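Local coordinates for protein DNA ligase (Alteromonas mediterranea, PDB 6GDR) that probably seals nicks in double-stranded DNA with ATP as cofactor, passing through an adenylated intermediate, as a minimal Lig E-type DNA ligase, at residues I55-F61 / W125-F130; A218-F224 / S236-T241. All blocks are in the same frame, centred on the assembly; numbering follows the deposited sequence.

Contact 1 of 2, residues I55-F61 / W125-F130; sequences IDAPAWF and WAKVRF. Unlike the reference sequence in segment 55-61: Asp56 (reference Ala). Unlike the reference sequence in segment 125-130: Val128 (reference Ile).
The indole of Trp125 carries this contact, with residues of 55-61 bent round one of its faces and part of its rim. CH-pi packing covers that face. Pro58 CD sits 3.5 Å from the centroid of the five-membered ring, only 8° off its normal, while Ala57 CB lies over the six-membered ring, 3.7 Å from its centroid and further off the normal. The successive residues thus follow the long direction of the indole. At the rim, Ile55 CG2 meets Trp125 CH2 at 3.5 Å, near the ring plane; this methyl is anti to the backbone N of Ile55.

The aromatic pair is T-shaped: Trp125 directs its CE3 edge over the centre of the Phe61 ring, with centroids 5.0 Å apart and planes at 73°. Phe61 reaches under that edge because its CG is anti to the backbone N (chi1 -168°). The rim of the Phe61 ring meets Val128, in the loop before strand 129-134, CZ lying 3.7 Å from Val128 CG1 and CE1 3.2 Å from Val128 O. Trp60 adds an outer layer: at its edge, near the plane, CH2 lies 3.5 Å from Trp125 O, the carbonyl that takes the backbone N-H of Val128.

With an alanine at Trp125 the CH-pi partner of Pro58 and Ala57 and the edge on Phe61 are lost, which is likely to open a gap between the two segments. Asp56 OD2 is hydrogen-bonded to Leu92 N, and Ile87 of helix 81-89 also packs on Trp125. The arrangement is a T-shaped aromatic pair with CH-pi packing on the indole, within the ATP-dependent DNA ligase domain; it joins the inverse gamma turn centred on Asp56 and residues 59-61 to the loop leading into strand 129-134.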
loop_
_atom_site.group_PDB
_atom_site.type_symbol
_atom_site.label_atom_id
_atom_site.label_comp_id
_atom_site.label_asym_id
_atom_site.label_seq_id
_atom_site.Cartn_x
_atom_site.Cartn_y
_atom_site.Cartn_z
ATOM N N ILE D 55 1.703 -17.892 2.487
ATOM C CA ILE D 55 0.301 -17.567 2.718
ATOM C C ILE D 55 -0.479 -18.876 2.700
ATOM O O ILE D 55 -0.411 -19.636 1.728
ATOM C CB ILE D 55 -0.226 -16.585 1.660
ATOM C CG1 ILE D 55 0.552 -15.265 1.739
ATOM C CG2 ILE D 55 -1.718 -16.339 1.852
ATOM C CD1 ILE D 55 0.242 -14.286 0.622
ATOM N N ASP D 56 -1.212 -19.146 3.781
ATOM C CA ASP D 56 -1.909 -20.421 3.945
ATOM C C ASP D 56 -3.334 -20.269 3.420
ATOM O O ASP D 56 -4.295 -20.068 4.165
ATOM C CB ASP D 56 -1.884 -20.857 5.405
ATOM C CG ASP D 56 -2.328 -22.293 5.591
ATOM O OD1 ASP D 56 -2.584 -22.975 4.576
ATOM O OD2 ASP D 56 -2.423 -22.741 6.753
ATOM N N ALA D 57 -3.467 -20.379 2.088
ATOM C CA ALA D 57 -4.755 -20.209 1.437
ATOM C C ALA D 57 -5.385 -21.561 1.121
ATOM O O ALA D 57 -4.675 -22.545 0.890
ATOM C CB ALA D 57 -4.601 -19.414 0.138
ATOM N N PRO D 58 -6.716 -21.654 1.096
ATOM C CA PRO D 58 -7.351 -22.925 0.726
ATOM C C PRO D 58 -6.961 -23.354 -0.681
ATOM O O PRO D 58 -6.609 -22.533 -1.531
ATOM C CB PRO D 58 -8.850 -22.617 0.823
ATOM C CG PRO D 58 -8.944 -21.438 1.725
ATOM C CD PRO D 58 -7.709 -20.635 1.474
ATOM N N ALA D 59 -7.031 -24.665 -0.923
ATOM C CA ALA D 59 -6.665 -25.195 -2.233
ATOM C C ALA D 59 -7.607 -24.691 -3.318
ATOM O O ALA D 59 -7.173 -24.394 -4.437
ATOM C CB ALA D 59 -6.660 -26.723 -2.196
ATOM N N TRP D 60 -8.901 -24.589 -3.009
ATOM C CA TRP D 60 -9.859 -24.108 -3.999
ATOM C C TRP D 60 -9.579 -22.664 -4.392
ATOM O O TRP D 60 -9.893 -22.254 -5.516
ATOM C CB TRP D 60 -11.286 -24.240 -3.463
ATOM C CG TRP D 60 -11.550 -23.422 -2.235
ATOM C CD1 TRP D 60 -11.489 -23.846 -0.939
ATOM C CD2 TRP D 60 -11.919 -22.038 -2.187
ATOM N NE1 TRP D 60 -11.796 -22.812 -0.088
ATOM C CE2 TRP D 60 -12.063 -21.691 -0.829
ATOM C CE3 TRP D 60 -12.139 -21.058 -3.160
ATOM C CZ2 TRP D 60 -12.419 -20.407 -0.420
ATOM C CZ3 TRP D 60 -12.492 -19.784 -2.752
ATOM C CH2 TRP D 60 -12.627 -19.470 -1.395
ATOM N N PHE D 61 -8.991 -21.880 -3.485
ATOM C CA PHE D 61 -8.700 -20.485 -3.790
ATOM C C PHE D 61 -7.710 -20.358 -4.940
ATOM O O PHE D 61 -7.744 -19.368 -5.681
ATOM C CB PHE D 61 -8.159 -19.784 -2.543
ATOM C CG PHE D 61 -8.099 -18.288 -2.666
ATOM C CD1 PHE D 61 -9.200 -17.512 -2.348
ATOM C CD2 PHE D 61 -6.943 -17.660 -3.095
ATOM C CE1 PHE D 61 -9.150 -16.136 -2.457
ATOM C CE2 PHE D 61 -6.887 -16.283 -3.206
ATOM C CZ PHE D 61 -7.994 -15.521 -2.888
ATOM N N TRP D 125 -12.049 -16.869 3.121
ATOM C CA TRP D 125 -11.506 -16.471 1.828
ATOM C C TRP D 125 -12.568 -16.371 0.742
ATOM O O TRP D 125 -12.215 -16.102 -0.412
ATOM C CB TRP D 125 -10.432 -17.468 1.390
ATOM C CG TRP D 125 -9.228 -17.497 2.278
ATOM C CD1 TRP D 125 -9.173 -17.927 3.573
ATOM C CD2 TRP D 125 -7.900 -17.088 1.935
ATOM N NE1 TRP D 125 -7.894 -17.805 4.059
ATOM C CE2 TRP D 125 -7.093 -17.293 3.072
ATOM C CE3 TRP D 125 -7.315 -16.566 0.778
ATOM C CZ2 TRP D 125 -5.733 -16.994 3.085
ATOM C CZ3 TRP D 125 -5.964 -16.269 0.792
ATOM C CH2 TRP D 125 -5.189 -16.484 1.939
ATOM N N ALA D 126 -13.843 -16.581 1.072
ATOM C CA ALA D 126 -14.880 -16.622 0.044
ATOM C C ALA D 126 -14.902 -15.334 -0.770
ATOM O O ALA D 126 -14.969 -15.368 -2.004
ATOM C CB ALA D 126 -16.242 -16.877 0.691
ATOM N N LYS D 127 -14.842 -14.185 -0.096
ATOM C CA LYS D 127 -14.933 -12.889 -0.754
ATOM C C LYS D 127 -13.569 -12.230 -0.941
ATOM O O LYS D 127 -13.495 -11.009 -1.116
ATOM C CB LYS D 127 -15.872 -11.973 0.033
ATOM C CG LYS D 127 -17.344 -12.344 -0.111
ATOM C CD LYS D 127 -17.917 -11.861 -1.440
ATOM C CE LYS D 127 -19.154 -12.650 -1.849
ATOM N NZ LYS D 127 -18.815 -13.837 -2.685
ATOM N N VAL D 128 -12.494 -13.013 -0.916
ATOM C CA VAL D 128 -11.152 -12.518 -1.191
ATOM C C VAL D 128 -10.829 -12.792 -2.651
ATOM O O VAL D 128 -11.260 -13.798 -3.229
ATOM C CB VAL D 128 -10.108 -13.168 -0.260
ATOM C CG1 VAL D 128 -8.696 -12.725 -0.628
ATOM C CG2 VAL D 128 -10.409 -12.822 1.191
ATOM N N ARG D 129 -10.059 -11.889 -3.256
ATOM C CA ARG D 129 -9.649 -12.026 -4.644
ATOM C C ARG D 129 -8.174 -11.674 -4.775
ATOM O O ARG D 129 -7.610 -10.943 -3.958
ATOM C CB ARG D 129 -10.488 -11.136 -5.573
ATOM C CG ARG D 129 -11.949 -11.543 -5.666
ATOM C CD ARG D 129 -12.630 -10.883 -6.853
ATOM N NE ARG D 129 -12.714 -9.433 -6.702
ATOM C CZ ARG D 129 -13.037 -8.595 -7.683
ATOM N NH1 ARG D 129 -13.090 -7.291 -7.450
ATOM N NH2 ARG D 129 -13.302 -9.057 -8.899
ATOM N N PHE D 130 -7.555 -12.210 -5.824
ATOM C CA PHE D 130 -6.144 -11.974 -6.121
ATOM C C PHE D 130 -6.085 -10.981 -7.276
ATOM O O PHE D 130 -6.154 -11.354 -8.448
ATOM C CB PHE D 130 -5.437 -13.284 -6.451
ATOM C CG PHE D 130 -3.991 -13.118 -6.827
ATOM C CD1 PHE D 130 -3.022 -12.967 -5.850
ATOM C CD2 PHE D 130 -3.601 -13.126 -8.156
ATOM C CE1 PHE D 130 -1.690 -12.819 -6.193
ATOM C CE2 PHE D 130 -2.273 -12.978 -8.503
ATOM C CZ PHE D 130 -1.316 -12.826 -7.521
#

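Contact 2 of 2, residues A218-F224 / S236-T241. Unlike the reference sequence in segment 218-224: Phe224 (reference Leu).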
loop_
_atom_site.group_PDB
_atom_site.type_symbol
_atom_site.label_atom_id
_atom_site.label_comp_id
_atom_site.label_asym_id
_atom_site.label_seq_id
_atom_site.Cartn_x
_atom_site.Cartn_y
_atom_site.Cartn_z
ATOM N N ALA D 218 -2.611 17.927 17.666
ATOM C CA ALA D 218 -2.819 17.092 18.837
ATOM C C ALA D 218 -1.937 17.602 19.966
ATOM O O ALA D 218 -0.865 18.164 19.728
ATOM C CB ALA D 218 -2.508 15.620 18.545
ATOM N N LYS D 219 -2.400 17.398 21.196
ATOM C CA LYS D 219 -1.679 17.823 22.387
ATOM C C LYS D 219 -0.852 16.662 22.924
ATOM O O LYS D 219 -1.384 15.571 23.153
ATOM C CB LYS D 219 -2.648 18.321 23.461
ATOM C CG LYS D 219 -1.977 18.740 24.764
ATOM C CD LYS D 219 -2.972 19.345 25.749
ATOM C CE LYS D 219 -4.076 18.361 26.118
ATOM N NZ LYS D 219 -4.956 18.882 27.199
ATOM N N VAL D 220 0.443 16.903 23.121
ATOM C CA VAL D 220 1.330 15.870 23.645
ATOM C C VAL D 220 1.010 15.625 25.112
ATOM O O VAL D 220 0.917 16.564 25.913
ATOM C CB VAL D 220 2.803 16.268 23.448
ATOM C CG1 VAL D 220 3.083 17.658 24.001
ATOM C CG2 VAL D 220 3.733 15.242 24.093
ATOM N N LEU D 221 0.841 14.349 25.473
ATOM C CA LEU D 221 0.483 13.965 26.830
ATOM C C LEU D 221 1.622 13.327 27.613
ATOM O O LEU D 221 1.586 13.350 28.846
ATOM C CB LEU D 221 -0.697 12.980 26.811
ATOM C CG LEU D 221 -1.964 13.422 26.079
ATOM C CD1 LEU D 221 -3.032 12.346 26.199
ATOM C CD2 LEU D 221 -2.482 14.747 26.616
ATOM N N ALA D 222 2.618 12.758 26.940
ATOM C CA ALA D 222 3.706 12.077 27.630
ATOM C C ALA D 222 4.806 11.778 26.622
ATOM O O ALA D 222 4.599 11.849 25.408
ATOM C CB ALA D 222 3.222 10.790 28.305
ATOM N N HIS D 223 5.981 11.446 27.149
ATOM C CA HIS D 223 7.135 11.065 26.352
ATOM C C HIS D 223 7.422 9.580 26.540
ATOM O O HIS D 223 7.069 8.989 27.565
ATOM C CB HIS D 223 8.372 11.878 26.744
ATOM C CG HIS D 223 8.217 13.353 26.540
ATOM N ND1 HIS D 223 9.205 14.257 26.868
ATOM C CD2 HIS D 223 7.192 14.082 26.038
ATOM C CE1 HIS D 223 8.794 15.479 26.580
ATOM N NE2 HIS D 223 7.576 15.401 26.075
ATOM N N PHE D 224 8.066 8.983 25.541
ATOM C CA PHE D 224 8.468 7.584 25.595
ATOM C C PHE D 224 9.918 7.471 25.156
ATOM O O PHE D 224 10.288 7.964 24.086
ATOM C CB PHE D 224 7.571 6.711 24.715
ATOM C CG PHE D 224 6.246 6.385 25.340
ATOM C CD1 PHE D 224 6.153 5.415 26.323
ATOM C CD2 PHE D 224 5.096 7.047 24.948
ATOM C CE1 PHE D 224 4.939 5.109 26.903
ATOM C CE2 PHE D 224 3.877 6.746 25.527
ATOM C CZ PHE D 224 3.799 5.777 26.505
ATOM N N SER D 236 8.928 8.412 21.057
ATOM C CA SER D 236 7.598 8.750 20.575
ATOM C C SER D 236 6.920 9.668 21.579
ATOM O O SER D 236 7.396 9.864 22.700
ATOM C CB SER D 236 6.756 7.493 20.337
ATOM O OG SER D 236 6.584 6.761 21.538
ATOM N N LEU D 237 5.789 10.232 21.157
ATOM C CA LEU D 237 4.994 11.134 21.978
ATOM C C LEU D 237 3.557 10.640 22.001
ATOM O O LEU D 237 2.981 10.351 20.948
ATOM C CB LEU D 237 5.040 12.567 21.436
ATOM C CG LEU D 237 6.420 13.192 21.236
ATOM C CD1 LEU D 237 6.281 14.539 20.551
ATOM C CD2 LEU D 237 7.146 13.337 22.561
ATOM N N LEU D 238 2.980 10.543 23.196
ATOM C CA LEU D 238 1.570 10.188 23.333
ATOM C C LEU D 238 0.750 11.457 23.150
ATOM O O LEU D 238 0.575 12.240 24.086
ATOM C CB LEU D 238 1.296 9.541 24.685
ATOM C CG LEU D 238 -0.169 9.172 24.945
ATOM C CD1 LEU D 238 -0.684 8.182 23.905
ATOM C CD2 LEU D 238 -0.342 8.611 26.347
ATOM N N VAL D 239 0.245 11.662 21.940
ATOM C CA VAL D 239 -0.518 12.847 21.613
ATOM C C VAL D 239 -2.004 12.510 21.668
ATOM O O VAL D 239 -2.401 11.350 21.737
ATOM C CB VAL D 239 -0.121 13.422 20.231
ATOM C CG1 VAL D 239 1.361 13.764 20.205
ATOM C CG2 VAL D 239 -0.465 12.444 19.115
ATOM N N GLU D 240 -2.841 13.545 21.635
ATOM C CA GLU D 240 -4.287 13.369 21.680
ATOM C C GLU D 240 -4.937 14.450 20.833
ATOM O O GLU D 240 -4.588 15.627 20.951
ATOM C CB GLU D 240 -4.806 13.428 23.120
ATOM C CG GLU D 240 -6.323 13.465 23.236
ATOM C CD GLU D 240 -6.800 13.303 24.665
ATOM O OE1 GLU D 240 -6.761 12.168 25.183
ATOM O OE2 GLU D 240 -7.205 14.314 25.273
ATOM N N THR D 241 -5.877 14.047 19.986
ATOM C CA THR D 241 -6.555 14.989 19.117
ATOM C C THR D 241 -7.687 15.683 19.866
ATOM O O THR D 241 -8.188 15.171 20.871
ATOM C CB THR D 241 -7.111 14.273 17.889
ATOM O OG1 THR D 241 -8.150 13.369 18.287
ATOM C CG2 THR D 241 -6.015 13.499 17.174
#
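Phe224 brings the edge of its ring to Leu238, CE2 lying 3.9 Å from Leu238 CB near the ring plane, while Ser236 OG approaches obliquely and comes within 3.3 Å of Phe224 CB. Lys248 adds a cation-pi contact to the same ring. On the sheet face that also bears Val220 and Val239, the imidazole of His223 runs alongside Leu237, with CD2 3.6 Å from Leu237 CD2, an oblique approach; its NE2 is hydrogen-bonded to Pro262 O. Leu237 CG is anti to its own carbonyl carbon (chi1 -55°), and its CD2 branch reaches the imidazole.

Backbone bonds tie the antiparallel hairpin strands 214-225 and 234-240. Phe224 N donates to Ser236 O at 3.0 Å, and Lys219 N to Glu240 O at 2.8 Å. Between them the ladder is interrupted by a classic beta bulge: Leu221 and Ala222 both face Leu238, whose N donates to Ala222 O at 3.0 Å. The extra residue turns the Leu221 side chain toward the partner strand, where CD1 rests 3.7 Å from Glu240 CB. At the far end Ala218 CB packs 3.7 Å from Val239 CB.

Ser236 OG is hydrogen-bonded to a phosphate of the bound DNA. The chemistry therefore divides in two: main-chain bonds and apolar side chains join the two strands of the hairpin, and the serine hydroxyl meets the DNA backbone at a phosphate, consistent with binding that does not read bases.

The two contacts lie in different lobes of the ligase, their centres 40 Å apart and their nearest atoms about 30 Å apart, and they follow one another along the chain. Contact 1 belongs to the nucleotide-binding domain: the Phe130 side chain is about 9 Å from the bound AMP, and strand 129-134 continues to Phe133 of the AMP pocket. Contact 2 belongs to the OB-like domain, and its nearest atom is about 3 Å from the DNA, whereas that of contact 1 stays about 8 Å away. One thus lies in the domain that holds AMP, some way from the nucleotide, and the other touches the substrate, consistent with a two-domain ligase closing round nicked DNA.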